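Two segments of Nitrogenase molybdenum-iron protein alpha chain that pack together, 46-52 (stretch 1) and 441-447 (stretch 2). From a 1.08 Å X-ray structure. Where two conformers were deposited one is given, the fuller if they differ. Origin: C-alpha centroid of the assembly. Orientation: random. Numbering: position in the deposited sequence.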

ATOM      1  N   GLY A  46      16.513 -34.795 -17.763  1.00 10.69           N
ATOM      2  CA  GLY A  46      17.181 -33.582 -18.203  1.00 10.86           C
ATOM      3  C   GLY A  46      16.491 -32.785 -19.293  1.00 11.55           C
ATOM      4  O   GLY A  46      17.033 -31.756 -19.710  1.00 13.05           O
ATOM      5  N   ILE A  47      15.299 -33.209 -19.735  1.00 11.06           N
ATOM      6  CA  ILE A  47      14.637 -32.657 -20.899  0.51 10.80           C
ATOM      7  C   ILE A  47      13.825 -31.366 -20.612  1.00 10.11           C
ATOM      8  O   ILE A  47      13.375 -30.723 -21.553  1.00 11.76           O
ATOM      9  N   ILE A  48      13.640 -31.052 -19.321  1.00 10.77           N
ATOM     10  CA  ILE A  48      12.783 -29.939 -18.868  1.00 10.22           C
ATOM     11  C   ILE A  48      11.303 -30.269 -19.179  1.00  9.99           C
ATOM     12  O   ILE A  48      10.714 -29.801 -20.129  1.00 10.94           O
ATOM     13  N   THR A  49      10.758 -31.113 -18.318  1.00 11.55           N
ATOM     14  CA  THR A  49       9.383 -31.565 -18.344  1.00 10.79           C
ATOM     15  C   THR A  49       8.508 -30.632 -17.499  1.00 10.18           C
ATOM     16  O   THR A  49       8.998 -29.940 -16.605  1.00 11.32           O
ATOM     17  N   ALA A  50       7.209 -30.686 -17.733  1.00  9.32           N
ATOM     18  CA  ALA A  50       6.247 -30.031 -16.846  1.00  9.86           C
ATOM     19  C   ALA A  50       5.668 -30.984 -15.789  1.00  9.16           C
ATOM     20  O   ALA A  50       4.990 -30.541 -14.884  1.00  8.90           O
ATOM     21  N   ARG A  51       5.963 -32.270 -15.929  1.00  8.83           N
ATOM     22  CA  ARG A  51       5.362 -33.310 -15.060  1.00  8.37           C
ATOM     23  C   ARG A  51       5.676 -33.181 -13.602  1.00  8.44           C
ATOM     24  O   ARG A  51       6.745 -32.710 -13.195  1.00  9.42           O
ATOM     25  N   GLY A  52       4.718 -33.679 -12.799  1.00  8.75           N
ATOM     26  CA  GLY A  52       4.916 -33.888 -11.373  1.00  8.67           C
ATOM     27  C   GLY A  52       4.964 -35.351 -11.020  1.00  8.50           C
ATOM     28  O   GLY A  52       5.298 -36.191 -11.845  1.00  9.41           O
ATOM     29  N   ILE A 441       1.637 -33.436 -29.102  1.00 10.63           N
ATOM     30  CA  ILE A 441       2.944 -33.594 -28.459  1.00 10.80           C
ATOM     31  C   ILE A 441       2.740 -34.068 -27.013  1.00 11.05           C
ATOM     32  O   ILE A 441       2.285 -33.318 -26.143  1.00 12.28           O
ATOM     33  N   ASP A 442       3.103 -35.309 -26.751  1.00 10.10           N
ATOM     34  CA  ASP A 442       3.028 -35.891 -25.419  1.00 10.36           C
ATOM     35  C   ASP A 442       4.278 -35.527 -24.627  1.00  9.73           C
ATOM     36  O   ASP A 442       5.400 -35.627 -25.122  1.00 10.92           O
ATOM     37  N   ASP A 443       4.082 -35.135 -23.362  1.00  9.37           N
ATOM     38  CA  ASP A 443       5.183 -34.717 -22.491  1.00  9.58           C
ATOM     39  C   ASP A 443       6.032 -33.656 -23.202  1.00  9.50           C
ATOM     40  O   ASP A 443       7.262 -33.717 -23.238  1.00 10.92           O
ATOM     41  N   MET A 444       5.374 -32.654 -23.746  1.00  9.94           N
ATOM     42  CA  MET A 444       6.057 -31.525 -24.399  1.00  9.74           C
ATOM     43  C   MET A 444       7.028 -30.875 -23.460  1.00  9.36           C
ATOM     44  O   MET A 444       6.660 -30.487 -22.336  1.00 10.63           O
ATOM     45  N   ASN A 445       8.267 -30.715 -23.920  1.00  9.52           N
ATOM     46  CA  ASN A 445       9.307 -30.088 -23.110  1.00  9.84           C
ATOM     47  C   ASN A 445       9.616 -28.687 -23.606  1.00  9.46           C
ATOM     48  O   ASN A 445       9.068 -28.227 -24.595  1.00 10.00           O
ATOM     49  N   HIS A 446      10.523 -28.013 -22.915  1.00  9.31           N
ATOM     50  CA  HIS A 446      10.849 -26.631 -23.249  1.00 10.49           C
ATOM     51  C   HIS A 446      11.361 -26.504 -24.675  1.00  9.97           C
ATOM     52  O   HIS A 446      10.947 -25.618 -25.400  1.00 10.73           O
ATOM     53  N   HIS A 447      12.277 -27.394 -25.066  1.00 10.36           N
ATOM     54  CA  HIS A 447      12.772 -27.393 -26.430  1.00 11.01           C
ATOM     55  C   HIS A 447      11.642 -27.490 -27.440  1.00 10.75           C
ATOM     56  O   HIS A 447      11.579 -26.712 -28.411  1.00 11.33           O
TER

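What does D443, the most covered residue, do? It gives up more surface to the opposite stretch than any other residue here, 73 Å², and its CA-to-CB bond points toward that stretch. With chi1 in t, the carboxylate reaches T49, whose hydroxyl donates a hydrogen bond from OG1 to D443 OD1 at 2.8 Å. T49 also adopts t, and its CA-to-CB bond runs sideways. The same OG1 accepts a hydrogen bond from R51 N at 3.0 Å, nearly straight at 168°, so one hydroxyl both ties down its own loop and anchors that loop to the aspartate.

How does R51 meet the two acidic side chains? Its CA-to-CB bond points toward stretch 2, and an m, t, t chain carries the guanidinium over to D443, whose CG lies over one face of the group, 3.5 Å from R51 NE. The salt bridge, R51 NE to D443 OD2 at 3.6 Å, is therefore one of charge alone: the oxygen sits well out of the guanidinium plane, and no N-H points at it. D442, also t at chi1, starts sideways, but its end comes nearer, leaving OD2 4.5 Å from R51 NH2, beyond salt-bridge range. The guanidinium nitrogens find hydrogen-bond partners elsewhere in the structure.

What holds the other end of the contact together? N445, covered over 66 Å², points its CB toward stretch 1 in the p rotamer and packs against the side chain of I47 and the carbonyl of I48. Its CB lies 3.1 Å from I48 O, while its ND2 comes within 3.1 Å of I47 CG1, a close approach of an amide to a hydrocarbon chain. I47, given in one of two deposited conformers, has chi1 off the wells at -147° and chi2 t. N445 is also an N-cap, its side chain capping a backbone N just past the stretch. As the helix begins, H446 N gives a weak hydrogen bond to I48 O at 3.3 Å. The CA-to-CB bond of H446, whose chi1 is t, points toward stretch 1, and its CB rests 3.9 Å from CG2 of I48, an m, t isoleucine set sideways.

Where do waters join the two stretches? Water 1 accepts from A50 N at 3.0 Å and donates to D443 OD1 and M444 O, its oxygen 2.7 Å from each, so it links both backbones to the D443 carboxylate. M444 contributes that carbonyl; its CA-to-CB bond points away. Around the arginine, waters 2 and 3 accept weak hydrogen bonds from R51 NH2, at 3.1 and 2.9 Å from their oxygens, with the oxygen of water 2 2.7 Å from D442 OD1 and that of water 3 2.8 Å from D442 OD2.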

ATOM      1  CB  ILE A  47      13.816 -33.805 -21.542  0.51 12.64           C
ATOM      2  CG1 ILE A  47      13.761 -33.643 -23.065  0.51 13.13           C
ATOM      3  CG2 ILE A  47      12.442 -33.901 -20.900  0.51 11.69           C
ATOM      4  CD1 ILE A  47      13.402 -34.866 -23.876  0.51 14.42           C
ATOM      5  CB  ILE A  48      13.208 -28.529 -19.307  1.00 10.93           C
ATOM      6  CG1 ILE A  48      14.676 -28.297 -18.956  1.00 11.16           C
ATOM      7  CG2 ILE A  48      12.323 -27.493 -18.626  1.00 11.32           C
ATOM      8  CD1 ILE A  48      15.231 -26.942 -19.366  1.00 12.43           C
ATOM      9  CB  THR A  49       9.294 -33.007 -17.761  1.00 10.34           C
ATOM     10  OG1 THR A  49       7.949 -33.493 -17.891  1.00 10.24           O
ATOM     11  CG2 THR A  49       9.741 -33.105 -16.310  1.00 10.75           C
ATOM     12  CB  ALA A  50       5.122 -29.421 -17.646  1.00 10.45           C
ATOM     13  CB  ARG A  51       5.851 -34.689 -15.500  1.00  9.32           C
ATOM     14  CG  ARG A  51       5.230 -35.181 -16.791  1.00  9.24           C
ATOM     15  CD  ARG A  51       5.889 -36.458 -17.228  1.00  9.89           C
ATOM     16  NE  ARG A  51       5.106 -37.177 -18.199  1.00 10.47           N
ATOM     17  CZ  ARG A  51       5.362 -38.396 -18.615  1.00 10.29           C
ATOM     18  NH1 ARG A  51       6.469 -39.014 -18.248  1.00 10.72           N
ATOM     19  NH2 ARG A  51       4.510 -39.012 -19.417  1.00 11.34           N
ATOM     20  CB  ILE A 441       3.760 -32.285 -28.441  1.00 11.03           C
ATOM     21  CG1 ILE A 441       3.904 -31.685 -29.854  1.00 13.30           C
ATOM     22  CG2 ILE A 441       5.114 -32.570 -27.814  1.00 12.05           C
ATOM     23  CD1 ILE A 441       4.545 -30.309 -29.859  1.00 13.52           C
ATOM     24  CB  ASP A 442       2.867 -37.407 -25.515  1.00 10.31           C
ATOM     25  CG  ASP A 442       2.836 -38.082 -24.177  1.00 10.35           C
ATOM     26  OD1 ASP A 442       1.820 -37.881 -23.473  1.00 10.56           O
ATOM     27  OD2 ASP A 442       3.819 -38.772 -23.839  1.00 11.27           O
ATOM     28  CB  ASP A 443       6.017 -35.918 -22.024  1.00 10.29           C
ATOM     29  CG  ASP A 443       6.908 -35.640 -20.804  1.00  9.75           C
ATOM     30  OD1 ASP A 443       6.842 -34.561 -20.177  1.00 10.49           O
ATOM     31  OD2 ASP A 443       7.739 -36.558 -20.499  1.00 10.99           O
ATOM     32  CB  MET A 444       5.013 -30.485 -24.822  1.00 10.09           C
ATOM     33  CG  MET A 444       5.627 -29.358 -25.626  1.00 10.67           C
ATOM     34  SD  MET A 444       4.498 -27.966 -25.918  1.00 11.22           S
ATOM     35  CE  MET A 444       4.383 -27.277 -24.300  1.00 12.29           C
ATOM     36  CB  ASN A 445      10.526 -30.995 -23.037  1.00 10.17           C
ATOM     37  CG  ASN A 445      11.119 -31.258 -24.388  1.00 10.69           C
ATOM     38  OD1 ASN A 445      11.418 -30.325 -25.150  1.00 11.46           O
ATOM     39  ND2 ASN A 445      11.327 -32.534 -24.716  1.00 11.77           N
ATOM     40  CB  HIS A 446      11.877 -26.088 -22.244  1.00 11.25           C
ATOM     41  CG  HIS A 446      12.315 -24.711 -22.554  1.00 11.66           C
ATOM     42  ND1 HIS A 446      11.469 -23.627 -22.487  1.00 11.94           N
ATOM     43  CD2 HIS A 446      13.496 -24.246 -23.020  1.00 13.54           C
ATOM     44  CE1 HIS A 446      12.118 -22.558 -22.900  1.00 12.69           C
ATOM     45  NE2 HIS A 446      13.350 -22.901 -23.187  1.00 13.94           N
ATOM     46  CB  HIS A 447      13.753 -28.575 -26.638  1.00 11.92           C
ATOM     47  CG  HIS A 447      14.008 -28.865 -28.069  1.00 13.20           C
ATOM     48  ND1 HIS A 447      14.880 -28.111 -28.835  1.00 13.34           N
ATOM     49  CD2 HIS A 447      13.427 -29.754 -28.919  1.00 14.11           C
ATOM     50  CE1 HIS A 447      14.823 -28.529 -30.081  1.00 14.73           C
ATOM     51  NE2 HIS A 447      13.964 -29.529 -30.166  1.00 14.34           N
TER
HETATM   52  O   HOH W   1       6.051 -31.963 -20.127  1.00 10.43           O
HETATM   53  O   HOH W   2       1.890 -39.268 -21.137  1.00 10.66           O
HETATM   54  O   HOH W   3       5.021 -40.373 -21.943  1.00 10.96           O